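Local coordinates for protein Sam-dependent methyltransferases (Streptomyces davawensis, PDB 4D7K) that catalyses the two successive S-adenosyl-methionine-dependent N-methylations that convert 8-amino-8-demethyl-D-riboflavin into the antibiotic roseoflavin, at residues P39-A43 with L92-G96; G45-T49 with E81-E85; A115-D119 with A130-R134; C245-R251 with E278-L284. One frame throughout, in Å; residues are numbered along the deposited sequence. Where two conformers were deposited one is given.

Overall arrangement
The four contacts report on two modules of one subunit of a homodimer. Contacts 1 and 2 belong to the N-terminal dimerisation domain: their centres are 15 Å apart, and they touch directly, Leu42 CD2 lying 3.2 Å from Phe84 O. In sequence, contact 2 falls wholly between the two halves of contact 1. Contact 3, about 30 Å from contact 1 between centres, pairs short helical segments; like contact 1 it reaches the second subunit. Contact 4 lies in the Rossmann-like methyltransferase sheet, its centre about 52 Å from that of contact 2 and 35 Å from that of contact 3. It alone approaches the predicted S-adenosyl-methionine site: Leu250 and Phe237 side chains are about 6 Å apart.

Contact 1: residues P39-A43 with L92-G96; sequences PDLLA and LLRSG
Residues 39-41 are the end of a short helix, and Leu42 (phi/psi -102/7) is the first residue to leave helical geometry; residues 92-96 form a loop. The closest CA pair is Pro39-Arg94, at 5.5 Å. Apolar packing comes first: Pro39 points toward the loop, with CG 4.0 Å from Leu93 CB and CB 3.7 Å from Arg94 CG. Ala43 CB sits 3.9 Å from Arg94 CD, so the aliphatic part of Arg94 (chi1 m, chi2 t) spans both residues, while its NE forms a salt bridge with Asp91. The polar links gather on Asp40 (chi1 m). Its OD1 accepts a weak hydrogen bond from Ser95 N at 3.4 Å, and a water donates to both Asp40 OD2 (2.6 Å) and Leu93 O (2.7 Å). Leu86 of strand 83-86 touches Pro39, Leu42 and Arg94, and Leu93 packs on Leu17 of the second subunit. This helix-end-to-loop packing lies within the helix-turn-helix-related dimerisation domain of O-methyltransferases, beside the subunit interface.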
loop_
_atom_site.group_PDB
_atom_site.type_symbol
_atom_site.label_atom_id
_atom_site.label_comp_id
_atom_site.label_asym_id
_atom_site.label_seq_id
_atom_site.Cartn_x
_atom_site.Cartn_y
_atom_site.Cartn_z
ATOM N N PRO A 39 -19.654 0.333 4.855
ATOM C CA PRO A 39 -20.366 -0.278 3.726
ATOM C C PRO A 39 -21.679 -0.916 4.143
ATOM O O PRO A 39 -22.669 -0.821 3.419
ATOM C CB PRO A 39 -19.392 -1.350 3.231
ATOM C CG PRO A 39 -18.057 -0.906 3.708
ATOM C CD PRO A 39 -18.317 -0.262 5.029
ATOM N N ASP A 40 -21.676 -1.560 5.307
ATOM C CA ASP A 40 -22.858 -2.231 5.822
ATOM C C ASP A 40 -23.927 -1.217 6.246
ATOM O O ASP A 40 -25.128 -1.450 6.080
ATOM C CB ASP A 40 -22.470 -3.141 6.992
ATOM C CG ASP A 40 -21.338 -4.101 6.633
ATOM O OD1 ASP A 40 -21.627 -5.206 6.130
ATOM O OD2 ASP A 40 -20.159 -3.748 6.844
ATOM N N LEU A 41 -23.483 -0.085 6.782
ATOM C CA LEU A 41 -24.395 0.991 7.152
ATOM C C LEU A 41 -25.030 1.628 5.913
ATOM O O LEU A 41 -26.105 2.210 5.991
ATOM C CB LEU A 41 -23.664 2.060 7.977
ATOM C CG LEU A 41 -23.332 1.757 9.439
ATOM C CD1 LEU A 41 -22.366 2.796 9.983
ATOM C CD2 LEU A 41 -24.600 1.713 10.281
ATOM N N LEU A 42 -24.360 1.514 4.771
ATOM C CA LEU A 42 -24.861 2.111 3.537
ATOM C C LEU A 42 -25.518 1.071 2.627
ATOM O O LEU A 42 -25.895 1.373 1.493
ATOM C CB LEU A 42 -23.725 2.814 2.795
ATOM C CG LEU A 42 -23.121 4.062 3.446
ATOM C CD1 LEU A 42 -21.789 4.426 2.788
ATOM C CD2 LEU A 42 -24.093 5.221 3.342
ATOM N N ALA A 43 -25.668 -0.148 3.136
ATOM C CA ALA A 43 -26.153 -1.272 2.337
ATOM C C ALA A 43 -27.547 -1.063 1.755
ATOM O O ALA A 43 -27.893 -1.681 0.751
ATOM C CB ALA A 43 -26.140 -2.547 3.171
ATOM N N LEU A 92 -18.233 -4.516 -2.346
ATOM C CA LEU A 92 -17.513 -5.760 -2.088
ATOM C C LEU A 92 -16.884 -5.791 -0.696
ATOM O O LEU A 92 -16.351 -6.816 -0.270
ATOM C CB LEU A 92 -16.427 -5.976 -3.142
ATOM C CG LEU A 92 -16.888 -6.124 -4.590
ATOM C CD1 LEU A 92 -15.687 -6.227 -5.526
ATOM C CD2 LEU A 92 -17.805 -7.330 -4.738
ATOM N N LEU A 93 -16.936 -4.665 0.005
ATOM C CA LEU A 93 -16.373 -4.589 1.342
ATOM C C LEU A 93 -17.459 -4.809 2.392
ATOM O O LEU A 93 -17.223 -4.625 3.585
ATOM C CB LEU A 93 -15.662 -3.250 1.559
ATOM C CG LEU A 93 -14.429 -3.021 0.677
ATOM C CD1 LEU A 93 -13.762 -1.689 0.976
ATOM C CD2 LEU A 93 -13.434 -4.152 0.843
ATOM N N ARG A 94 -18.646 -5.207 1.944
ATOM C CA ARG A 94 -19.690 -5.652 2.865
ATOM C C ARG A 94 -19.443 -7.104 3.241
ATOM O O ARG A 94 -19.087 -7.916 2.390
ATOM C CB ARG A 94 -21.089 -5.514 2.257
ATOM C CG ARG A 94 -21.542 -4.098 1.986
ATOM C CD ARG A 94 -22.992 -4.067 1.506
ATOM N NE ARG A 94 -23.224 -4.912 0.335
ATOM C CZ ARG A 94 -23.940 -6.035 0.348
ATOM N NH1 ARG A 94 -24.499 -6.460 1.475
ATOM N NH2 ARG A 94 -24.097 -6.735 -0.769
ATOM N N SER A 95 -19.643 -7.426 4.512
ATOM C CA SER A 95 -19.505 -8.797 4.982
ATOM C C SER A 95 -20.498 -9.715 4.273
ATOM O O SER A 95 -20.176 -10.857 3.942
ATOM C CB SER A 95 -19.714 -8.860 6.496
ATOM O OG SER A 95 -19.177 -7.710 7.133
ATOM N N GLY A 96 -21.698 -9.199 4.023
ATOM C CA GLY A 96 -22.780 -9.999 3.478
ATOM C C GLY A 96 -22.849 -10.106 1.965
ATOM O O GLY A 96 -23.814 -10.647 1.426
HETATM O O HOH W 1 -17.718 -3.542 6.056
#

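Contact 2: residues G45-T49 with E81-E85; sequences GPRTT and EDSFE
The antiparallel pairing is local, for end to end the segments run 120° apart. Arg47 and Phe84 form a hydrogen-bonded pair (CA-CA 5.9 Å), Thr48 and Ser83 a non-hydrogen-bonded one at only 4.0 Å, their side chains diverging. Both backbone groups of Arg47 are satisfied: its N donates to Phe84 O (3.3 Å) and its O accepts from Phe84 N (3.0 Å). Next along, Asp82 (phi/psi 51/53) takes Thr49 twice, Thr49 N donating to Asp82 O at 3.0 Å and Thr49 OG1 (chi1 m) to Asp82 OD1 at 2.8 Å; Asp82 OD2 forms a salt bridge with Arg64. Ser83 OG (chi1 m) donates to Glu81 O at 3.1 Å. Thr48 (chi1 p) is an N-cap, its OG1 bonding Asp51 N, while Arg47 pairs with Asp51 and Glu85 with Arg77. Strand 47-48 is thus the edge of a three-stranded antiparallel sheet whose central strand, 83-86, also pairs with 76-79; helix 49-56 follows directly on strand 47-48, and Phe84 packs on Leu67 of helix 60-72.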
loop_
_atom_site.group_PDB
_atom_site.type_symbol
_atom_site.label_atom_id
_atom_site.label_comp_id
_atom_site.label_asym_id
_atom_site.label_seq_id
_atom_site.Cartn_x
_atom_site.Cartn_y
_atom_site.Cartn_z
ATOM N N GLY A 45 -29.007 2.131 1.130
ATOM C CA GLY A 45 -29.199 3.439 0.529
ATOM C C GLY A 45 -28.374 4.535 1.178
ATOM O O GLY A 45 -27.670 4.290 2.150
ATOM N N PRO A 46 -28.476 5.763 0.648
ATOM C CA PRO A 46 -27.604 6.866 1.069
ATOM C C PRO A 46 -27.905 7.366 2.476
ATOM O O PRO A 46 -29.034 7.268 2.951
ATOM C CB PRO A 46 -27.902 7.974 0.042
ATOM C CG PRO A 46 -28.818 7.351 -0.990
ATOM C CD PRO A 46 -29.494 6.206 -0.317
ATOM N N ARG A 47 -26.881 7.888 3.134
ATOM C CA ARG A 47 -27.017 8.485 4.456
ATOM C C ARG A 47 -26.207 9.775 4.501
ATOM O O ARG A 47 -25.212 9.912 3.789
ATOM C CB ARG A 47 -26.543 7.521 5.549
ATOM C CG ARG A 47 -27.209 6.150 5.537
ATOM C CD ARG A 47 -28.633 6.219 6.053
ATOM N NE ARG A 47 -28.692 6.720 7.423
ATOM C CZ ARG A 47 -29.808 7.121 8.020
ATOM N NH1 ARG A 47 -30.962 7.084 7.366
ATOM N NH2 ARG A 47 -29.772 7.559 9.268
ATOM N N THR A 48 -26.618 10.712 5.340
ATOM C CA THR A 48 -25.864 11.941 5.477
ATOM C C THR A 48 -24.667 11.733 6.398
ATOM O O THR A 48 -24.591 10.739 7.123
ATOM C CB THR A 48 -26.728 13.065 6.030
ATOM O OG1 THR A 48 -27.002 12.799 7.407
ATOM C CG2 THR A 48 -28.043 13.150 5.257
ATOM N N THR A 49 -23.734 12.679 6.364
ATOM C CA THR A 49 -22.581 12.654 7.256
ATOM C C THR A 49 -23.017 12.630 8.718
ATOM O O THR A 49 -22.500 11.847 9.512
ATOM C CB THR A 49 -21.670 13.870 7.024
ATOM O OG1 THR A 49 -21.255 13.898 5.655
ATOM C CG2 THR A 49 -20.445 13.793 7.917
ATOM N N GLU A 81 -26.750 16.898 -0.726
ATOM C CA GLU A 81 -27.108 17.128 0.675
ATOM C C GLU A 81 -26.177 16.374 1.627
ATOM O O GLU A 81 -26.633 15.680 2.537
ATOM C CB GLU A 81 -28.570 16.756 0.943
ATOM C CG GLU A 81 -29.551 17.432 -0.003
ATOM C CD GLU A 81 -29.264 18.912 -0.181
ATOM O OE1 GLU A 81 -29.252 19.644 0.830
ATOM O OE2 GLU A 81 -29.045 19.341 -1.334
ATOM N N ASP A 82 -24.873 16.531 1.403
ATOM C CA ASP A 82 -23.834 16.001 2.290
ATOM C C ASP A 82 -24.032 14.513 2.599
ATOM O O ASP A 82 -24.059 14.109 3.758
ATOM C CB ASP A 82 -23.794 16.821 3.586
ATOM C CG ASP A 82 -22.535 16.579 4.401
ATOM O OD1 ASP A 82 -21.565 16.017 3.849
ATOM O OD2 ASP A 82 -22.517 16.961 5.593
ATOM N N SER A 83 -24.174 13.706 1.552
ATOM C CA SER A 83 -24.467 12.287 1.721
ATOM C C SER A 83 -23.480 11.403 0.970
ATOM O O SER A 83 -22.727 11.875 0.124
ATOM C CB SER A 83 -25.893 11.976 1.253
ATOM O OG SER A 83 -26.854 12.650 2.047
ATOM N N PHE A 84 -23.491 10.112 1.296
ATOM C CA PHE A 84 -22.647 9.152 0.605
ATOM C C PHE A 84 -23.410 7.866 0.355
ATOM O O PHE A 84 -24.326 7.525 1.099
ATOM C CB PHE A 84 -21.373 8.876 1.409
ATOM C CG PHE A 84 -20.507 10.091 1.592
ATOM C CD1 PHE A 84 -20.717 10.956 2.654
ATOM C CD2 PHE A 84 -19.502 10.378 0.687
ATOM C CE1 PHE A 84 -19.937 12.085 2.811
ATOM C CE2 PHE A 84 -18.710 11.505 0.841
ATOM C CZ PHE A 84 -18.927 12.360 1.905
ATOM N N GLU A 85 -23.047 7.164 -0.711
ATOM C CA GLU A 85 -23.627 5.861 -0.987
ATOM C C GLU A 85 -22.562 4.946 -1.572
ATOM O O GLU A 85 -21.442 5.377 -1.829
ATOM C CB GLU A 85 -24.829 5.977 -1.928
ATOM C CG GLU A 85 -24.514 6.386 -3.355
ATOM C CD GLU A 85 -25.771 6.474 -4.209
ATOM O OE1 GLU A 85 -26.867 6.592 -3.620
ATOM O OE2 GLU A 85 -25.673 6.423 -5.457
#

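Contact 3: residues A115-D119 with A130-R134; sequences AAYGD and AFQLR
The first segment is the end of helix 111-118, facing the short helix 131-134. Ala115 points toward its partner, its CB 3.6 Å from Arg134 CD. Ala116 gives the nearest CA approach, 4.7 Å to Phe131; its CB is 3.8 Å from Phe131 CA and 4.1 Å from Phe131 CD2, while Ala116 O meets Ala130 CB at 3.2 Å. This close approach is consistent with the small Ala116 side chain and the Phe131 CA-to-CB bond pointing away. Tyr117 turns away, its OH hydrogen-bonded to Asp301 and its ring meeting that of Phe28 in the second subunit. At Asp119 (phi/psi -83/22) the helix ends; it is the N-cap position of helix 120-126, though its side chain makes no capping bond. Asp119 and Arg134 (chi1 t) are placed as a salt bridge, but 2.3 Å from OD2 to NH1 is a clash, leaving both atoms uncertain. Phe131 (chi1 t) packs edge-to-face on Phe142. Helices 111-118 and 131-134, joined through helix 120-126, pack against helix 293-305 of the methyltransferase domain, beside the second subunit.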
loop_
_atom_site.group_PDB
_atom_site.type_symbol
_atom_site.label_atom_id
_atom_site.label_comp_id
_atom_site.label_asym_id
_atom_site.label_seq_id
_atom_site.Cartn_x
_atom_site.Cartn_y
_atom_site.Cartn_z
ATOM N N ALA A 115 2.357 -4.407 11.653
ATOM C CA ALA A 115 3.615 -4.306 12.385
ATOM C C ALA A 115 4.598 -5.408 11.990
ATOM O O ALA A 115 5.811 -5.234 12.095
ATOM C CB ALA A 115 3.356 -4.348 13.873
ATOM N N ALA A 116 4.065 -6.539 11.538
ATOM C CA ALA A 116 4.899 -7.649 11.089
ATOM C C ALA A 116 5.567 -7.327 9.757
ATOM O O ALA A 116 6.768 -7.546 9.589
ATOM C CB ALA A 116 4.071 -8.917 10.975
ATOM N N TYR A 117 4.790 -6.805 8.810
ATOM C CA TYR A 117 5.335 -6.391 7.520
ATOM C C TYR A 117 6.360 -5.263 7.684
ATOM O O TYR A 117 7.237 -5.085 6.840
ATOM C CB TYR A 117 4.205 -5.972 6.571
ATOM C CG TYR A 117 3.457 -7.158 6.003
ATOM C CD1 TYR A 117 2.498 -7.823 6.758
ATOM C CD2 TYR A 117 3.729 -7.631 4.728
ATOM C CE1 TYR A 117 1.827 -8.918 6.254
ATOM C CE2 TYR A 117 3.062 -8.723 4.214
ATOM C CZ TYR A 117 2.112 -9.362 4.982
ATOM O OH TYR A 117 1.445 -10.453 4.476
ATOM N N GLY A 118 6.258 -4.517 8.779
ATOM C CA GLY A 118 7.234 -3.490 9.090
ATOM C C GLY A 118 8.555 -4.072 9.560
ATOM O O GLY A 118 9.623 -3.532 9.260
ATOM N N ASP A 119 8.482 -5.183 10.291
ATOM C CA ASP A 119 9.671 -5.850 10.824
ATOM C C ASP A 119 10.336 -6.773 9.804
ATOM O O ASP A 119 11.074 -7.690 10.170
ATOM C CB ASP A 119 9.314 -6.650 12.075
ATOM C CG ASP A 119 9.895 -6.049 13.337
ATOM O OD1 ASP A 119 10.900 -5.311 13.239
ATOM O OD2 ASP A 119 9.349 -6.320 14.427
ATOM N N ALA A 130 8.784 -12.666 10.521
ATOM C CA ALA A 130 8.612 -11.338 11.102
ATOM C C ALA A 130 7.524 -11.288 12.173
ATOM O O ALA A 130 7.692 -10.622 13.198
ATOM C CB ALA A 130 8.313 -10.335 10.009
ATOM N N PHE A 131 6.422 -11.995 11.942
ATOM C CA PHE A 131 5.307 -11.995 12.881
ATOM C C PHE A 131 5.739 -12.510 14.252
ATOM O O PHE A 131 5.284 -12.014 15.283
ATOM C CB PHE A 131 4.145 -12.837 12.342
ATOM C CG PHE A 131 2.878 -12.721 13.153
ATOM C CD1 PHE A 131 2.678 -13.508 14.278
ATOM C CD2 PHE A 131 1.886 -11.827 12.783
ATOM C CE1 PHE A 131 1.516 -13.401 15.024
ATOM C CE2 PHE A 131 0.722 -11.715 13.519
ATOM C CZ PHE A 131 0.533 -12.503 14.645
ATOM N N GLN A 132 6.632 -13.493 14.261
ATOM C CA GLN A 132 7.069 -14.106 15.511
ATOM C C GLN A 132 8.125 -13.276 16.238
ATOM O O GLN A 132 8.538 -13.623 17.343
ATOM C CB GLN A 132 7.607 -15.513 15.251
ATOM C CG GLN A 132 6.593 -16.451 14.622
ATOM C CD GLN A 132 7.141 -17.849 14.416
ATOM O OE1 GLN A 132 8.125 -18.242 15.045
ATOM N NE2 GLN A 132 6.511 -18.605 13.524
ATOM N N LEU A 133 8.566 -12.186 15.620
ATOM C CA LEU A 133 9.514 -11.288 16.270
ATOM C C LEU A 133 8.794 -10.341 17.224
ATOM O O LEU A 133 9.294 -10.039 18.306
ATOM C CB LEU A 133 10.310 -10.487 15.234
ATOM C CG LEU A 133 11.437 -11.214 14.498
ATOM C CD1 LEU A 133 12.156 -10.262 13.562
ATOM C CD2 LEU A 133 12.419 -11.829 15.482
ATOM N N ARG A 134 7.617 -9.876 16.817
ATOM C CA ARG A 134 6.844 -8.937 17.623
ATOM C C ARG A 134 5.840 -9.674 18.505
ATOM O O ARG A 134 5.389 -9.150 19.525
ATOM C CB ARG A 134 6.134 -7.919 16.722
ATOM C CG ARG A 134 5.248 -6.925 17.466
ATOM C CD ARG A 134 5.173 -5.579 16.765
ATOM N NE ARG A 134 6.380 -4.788 16.991
ATOM C CZ ARG A 134 7.404 -4.730 16.146
ATOM N NH1 ARG A 134 7.365 -5.413 15.011
ATOM N NH2 ARG A 134 8.463 -3.985 16.436
#

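Contact 4: residues C245-R251 with E278-L284; sequences CDAYVLR and EARLLIL
Strands 247-251 and 280-284 run parallel, their axes 4.6 Å apart at closest and crossing at -18°. The register is one-to-one, from Ala247-Arg280 to Arg251-Leu284, with CA separations of 4.6 to 5.0 Å. Five hydrogen bonds alternate across the gap: Arg280 N to Asp246 O (3.0 Å), Tyr248 N to Arg280 O (2.9 Å), Leu282 N to Tyr248 O (2.6 Å), Leu250 N to Leu282 O (3.1 Å) and Leu284 N to Leu250 O (3.1 Å). On one face, Leu281 (chi1 t, chi2 p) fits between two neighbours, its CD1 reaching Tyr248 CB at 3.8 Å and Leu250 CD1 at 4.0 Å. Leu250 CB also meets Ile283 CG1 at 4.4 Å. Helix 259-270 covers this face, Leu266 touching Leu250 and Leu281, Ile269 touching Tyr248 and Leu250. On the other face, Val249 (chi1 t) fits diagonally against Leu284, with CG1 to CD1 at 4.1 Å, while Leu282 reaches Phe174. Arg251 turns its end away to hydrogen-bond Gly187 O. Connected through helix 259-270, the strands form a beta-alpha-beta unit of the Rossmann-like class I methyltransferase fold, near the predicted S-adenosyl-methionine site: the side chains of Leu250 and Phe237 are about 6 Å apart, those of Arg251 and Asp209 about 7 Å.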
loop_
_atom_site.group_PDB
_atom_site.type_symbol
_atom_site.label_atom_id
_atom_site.label_comp_id
_atom_site.label_asym_id
_atom_site.label_seq_id
_atom_site.Cartn_x
_atom_site.Cartn_y
_atom_site.Cartn_z
ATOM N N CYS A 245 -8.548 -43.824 -5.948
ATOM C CA CYS A 245 -8.732 -42.544 -6.616
ATOM C C CYS A 245 -7.667 -42.368 -7.692
ATOM O O CYS A 245 -6.518 -42.771 -7.511
ATOM C CB CYS A 245 -8.685 -41.397 -5.607
ATOM S SG CYS A 245 -10.024 -41.439 -4.384
ATOM N N ASP A 246 -8.050 -41.782 -8.821
ATOM C CA ASP A 246 -7.117 -41.613 -9.926
ATOM C C ASP A 246 -6.546 -40.196 -9.954
ATOM O O ASP A 246 -5.761 -39.851 -10.836
ATOM C CB ASP A 246 -7.789 -41.952 -11.262
ATOM C CG ASP A 246 -9.072 -41.179 -11.486
ATOM O OD1 ASP A 246 -9.720 -40.798 -10.491
ATOM O OD2 ASP A 246 -9.436 -40.957 -12.659
ATOM N N ALA A 247 -6.935 -39.386 -8.974
ATOM C CA ALA A 247 -6.381 -38.045 -8.829
ATOM C C ALA A 247 -6.313 -37.645 -7.360
ATOM O O ALA A 247 -7.334 -37.582 -6.679
ATOM C CB ALA A 247 -7.205 -37.036 -9.619
ATOM N N TYR A 248 -5.102 -37.389 -6.877
ATOM C CA TYR A 248 -4.891 -36.931 -5.510
ATOM C C TYR A 248 -4.378 -35.500 -5.515
ATOM O O TYR A 248 -3.438 -35.173 -6.240
ATOM C CB TYR A 248 -3.909 -37.844 -4.775
ATOM C CG TYR A 248 -4.468 -39.210 -4.472
ATOM C CD1 TYR A 248 -4.543 -40.183 -5.458
ATOM C CD2 TYR A 248 -4.919 -39.531 -3.197
ATOM C CE1 TYR A 248 -5.059 -41.434 -5.185
ATOM C CE2 TYR A 248 -5.434 -40.784 -2.915
ATOM C CZ TYR A 248 -5.500 -41.731 -3.914
ATOM O OH TYR A 248 -6.009 -42.981 -3.644
ATOM N N VAL A 249 -4.997 -34.647 -4.705
ATOM C CA VAL A 249 -4.685 -33.223 -4.714
ATOM C C VAL A 249 -4.155 -32.736 -3.364
ATOM O O VAL A 249 -4.790 -32.933 -2.330
ATOM C CB VAL A 249 -5.920 -32.390 -5.102
ATOM C CG1 VAL A 249 -5.572 -30.913 -5.148
ATOM C CG2 VAL A 249 -6.485 -32.864 -6.444
ATOM N N LEU A 250 -2.981 -32.110 -3.391
ATOM C CA LEU A 250 -2.373 -31.516 -2.201
ATOM C C LEU A 250 -2.245 -30.007 -2.365
ATOM O O LEU A 250 -1.334 -29.529 -3.038
ATOM C CB LEU A 250 -0.995 -32.126 -1.936
ATOM C CG LEU A 250 -0.948 -33.490 -1.259
ATOM C CD1 LEU A 250 0.461 -34.048 -1.315
ATOM C CD2 LEU A 250 -1.420 -33.368 0.178
ATOM N N ARG A 251 -3.150 -29.259 -1.747
ATOM C CA ARG A 251 -3.183 -27.812 -1.940
ATOM C C ARG A 251 -2.782 -27.046 -0.682
ATOM O O ARG A 251 -3.557 -26.932 0.267
ATOM C CB ARG A 251 -4.574 -27.371 -2.410
ATOM C CG ARG A 251 -5.738 -27.945 -1.606
ATOM C CD ARG A 251 -7.075 -27.554 -2.217
ATOM N NE ARG A 251 -8.102 -27.314 -1.206
ATOM C CZ ARG A 251 -8.371 -26.120 -0.685
ATOM N NH1 ARG A 251 -7.687 -25.052 -1.076
ATOM N NH2 ARG A 251 -9.325 -25.992 0.229
ATOM N N GLU A 278 -2.514 -44.091 -15.276
ATOM C CA GLU A 278 -3.011 -42.731 -15.480
ATOM C C GLU A 278 -3.316 -41.990 -14.179
ATOM O O GLU A 278 -3.622 -40.798 -14.198
ATOM C CB GLU A 278 -4.260 -42.748 -16.362
ATOM C CG GLU A 278 -3.987 -43.138 -17.803
ATOM C CD GLU A 278 -5.182 -42.901 -18.700
ATOM O OE1 GLU A 278 -6.093 -42.155 -18.283
ATOM O OE2 GLU A 278 -5.212 -43.462 -19.815
ATOM N N ALA A 279 -3.235 -42.692 -13.055
ATOM C CA ALA A 279 -3.470 -42.065 -11.758
ATOM C C ALA A 279 -2.393 -41.022 -11.478
ATOM O O ALA A 279 -1.210 -41.267 -11.708
ATOM C CB ALA A 279 -3.509 -43.110 -10.655
ATOM N N ARG A 280 -2.805 -39.857 -10.990
ATOM C CA ARG A 280 -1.863 -38.774 -10.737
ATOM C C ARG A 280 -1.977 -38.193 -9.334
ATOM O O ARG A 280 -3.043 -38.210 -8.716
ATOM C CB ARG A 280 -2.057 -37.644 -11.754
ATOM C CG ARG A 280 -1.726 -38.012 -13.188
ATOM C CD ARG A 280 -0.233 -38.180 -13.394
ATOM N NE ARG A 280 0.091 -38.434 -14.794
ATOM C CZ ARG A 280 0.220 -39.644 -15.330
ATOM N NH1 ARG A 280 0.060 -40.730 -14.586
ATOM N NH2 ARG A 280 0.515 -39.768 -16.615
ATOM N N LEU A 281 -0.851 -37.687 -8.843
ATOM C CA LEU A 281 -0.826 -36.820 -7.677
ATOM C C LEU A 281 -0.593 -35.398 -8.171
ATOM O O LEU A 281 0.430 -35.116 -8.789
ATOM C CB LEU A 281 0.267 -37.241 -6.691
ATOM C CG LEU A 281 0.602 -36.265 -5.559
ATOM C CD1 LEU A 281 -0.623 -35.964 -4.706
ATOM C CD2 LEU A 281 1.727 -36.821 -4.699
ATOM N N LEU A 282 -1.554 -34.514 -7.926
ATOM C CA LEU A 282 -1.444 -33.129 -8.374
ATOM C C LEU A 282 -1.157 -32.207 -7.197
ATOM O O LEU A 282 -1.991 -32.054 -6.306
ATOM C CB LEU A 282 -2.723 -32.687 -9.089
ATOM C CG LEU A 282 -3.299 -33.649 -10.132
ATOM C CD1 LEU A 282 -4.603 -33.106 -10.685
ATOM C CD2 LEU A 282 -2.300 -33.919 -11.259
ATOM N N ILE A 283 0.023 -31.599 -7.187
ATOM C CA ILE A 283 0.378 -30.688 -6.109
ATOM C C ILE A 283 0.238 -29.240 -6.563
ATOM O O ILE A 283 0.898 -28.796 -7.500
ATOM C CB ILE A 283 1.808 -30.934 -5.598
ATOM C CG1 ILE A 283 1.971 -32.393 -5.166
ATOM C CG2 ILE A 283 2.118 -30.010 -4.429
ATOM C CD1 ILE A 283 3.327 -32.712 -4.575
ATOM N N LEU A 284 -0.643 -28.513 -5.891
ATOM C CA LEU A 284 -0.918 -27.129 -6.236
ATOM C C LEU A 284 -0.118 -26.211 -5.317
ATOM O O LEU A 284 -0.302 -26.220 -4.103
ATOM C CB LEU A 284 -2.419 -26.836 -6.138
ATOM C CG LEU A 284 -3.332 -27.244 -7.306
ATOM C CD1 LEU A 284 -3.216 -28.717 -7.657
ATOM C CD2 LEU A 284 -4.777 -26.901 -6.990
#